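PDB 5M0T: alpha-ketoglutarate-dependent non-heme iron oxygenase EasH from Aspergillus japonicus, which probably catalyses an iron- and 2-oxoglutarate-dependent oxidation in the biosynthesis of the ergot alkaloid cycloclavine. Local coordinates for residues R245-V248 and E249-T252. Residues are numbered along the deposited sequence; the frame is centred on the assembly and turned at random.
Sequences RELV and ETMT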
# COMPACT_ATOMS: atom_id res chain seq x y z
N ARG A 245 -7.25 8.92 -16.73
CA ARG A 245 -8.10 7.79 -17.10
C ARG A 245 -7.98 7.43 -18.59
O ARG A 245 -7.83 6.25 -18.93
CB ARG A 245 -9.55 8.07 -16.72
CG ARG A 245 -10.49 6.93 -17.06
CD ARG A 245 -11.66 6.87 -16.11
NE ARG A 245 -12.58 5.84 -16.56
CZ ARG A 245 -13.65 5.43 -15.90
NH1 ARG A 245 -13.98 5.94 -14.72
NH2 ARG A 245 -14.40 4.48 -16.44
N GLU A 246 -8.03 8.45 -19.46
CA GLU A 246 -7.89 8.27 -20.92
C GLU A 246 -6.69 7.40 -21.32
O GLU A 246 -6.81 6.52 -22.17
CB GLU A 246 -7.86 9.65 -21.61
CG GLU A 246 -7.22 9.76 -23.01
CD GLU A 246 -5.82 10.39 -23.00
OE1 GLU A 246 -5.53 11.22 -23.89
OE2 GLU A 246 -4.99 10.07 -22.11
N LEU A 247 -5.55 7.63 -20.68
CA LEU A 247 -4.32 6.85 -20.95
C LEU A 247 -4.42 5.41 -20.41
O LEU A 247 -4.03 4.46 -21.08
CB LEU A 247 -3.10 7.56 -20.37
CG LEU A 247 -1.71 7.12 -20.82
CD1 LEU A 247 -1.52 7.34 -22.32
CD2 LEU A 247 -0.61 7.85 -20.02
N VAL A 248 -4.94 5.26 -19.20
CA VAL A 248 -5.11 3.94 -18.58
C VAL A 248 -5.99 3.03 -19.44
O VAL A 248 -5.69 1.84 -19.59
CB VAL A 248 -5.66 4.07 -17.13
CG1 VAL A 248 -6.06 2.71 -16.56
CG2 VAL A 248 -4.62 4.72 -16.23
N GLU A 249 -7.03 3.60 -20.05
CA GLU A 249 -7.96 2.83 -20.89
C GLU A 249 -7.38 2.33 -22.22
O GLU A 249 -8.05 1.54 -22.91
CB GLU A 249 -9.26 3.61 -21.11
CG GLU A 249 -10.04 3.81 -19.82
CD GLU A 249 -11.39 4.45 -20.00
OE1 GLU A 249 -11.55 5.36 -20.85
OE2 GLU A 249 -12.33 4.04 -19.28
N THR A 250 -6.16 2.76 -22.58
CA THR A 250 -5.42 2.19 -23.71
C THR A 250 -4.68 0.87 -23.40
O THR A 250 -4.21 0.20 -24.31
CB THR A 250 -4.35 3.16 -24.26
OG1 THR A 250 -3.40 3.46 -23.23
CG2 THR A 250 -5.00 4.45 -24.74
N MET A 251 -4.59 0.50 -22.12
CA MET A 251 -3.76 -0.63 -21.71
C MET A 251 -4.60 -1.90 -21.56
O MET A 251 -5.83 -1.85 -21.52
CB MET A 251 -3.08 -0.31 -20.38
CG MET A 251 -2.46 1.08 -20.27
SD MET A 251 -1.71 1.27 -18.63
CE MET A 251 -1.67 3.04 -18.45
N THR A 252 -3.92 -3.04 -21.48
CA THR A 252 -4.57 -4.32 -21.23
C THR A 252 -5.00 -4.35 -19.76
O THR A 252 -4.36 -3.68 -18.93
CB THR A 252 -3.64 -5.52 -21.46
OG1 THR A 252 -2.55 -5.46 -20.52
CG2 THR A 252 -3.10 -5.54 -22.90
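R245 and E249 face each other one helical turn apart, and the bonds between them and just beyond illustrate how a short helix ends in a turn. The last i to i+4 backbone bond runs from E249 N to R245 O, 3.0 Å. After it the spacing tightens to i to i+3: T250 N reaches L247 O, and M251 N closes a type I turn on V248 O at 3.1 Å. L247 O is gripped a second time by T250 OG1, at a very short and doubtful 2.5 Å. With chi1 of 61°, T250 holds its hydroxyl between its own backbone N and carbonyl carbon.

On the tight side the M251 chain lies against V248 and the backbone carbonyls of the turn, both residues being buried. Extended beyond CG, it runs back along the last helical residues, bringing CE to 3.6 Å from V248 CA and 4.1 Å from V248 CG2. Looser are solvent-exposed E246 and the partly exposed ion pair. There R245 NE approaches E249 OE2 at 3.3 Å, a long but straight salt bridge (166° at the hydrogen). The carboxylate oxygen lies in the guanidinium plane but is met from above its own, the two groups being nearly perpendicular. Each has a stronger partner, I283 O for R245 NH2 and K286 N for E249 OE2.

T252, the N-cap of helix 253-258, bonds A255 N through OG1. The turn joins helices 245-248 and 253-258, with backbone hydrogen bonds from E249 to Q289 and M251 to N288, and the L247 and M251 side chains touch R88 of helix 85-91.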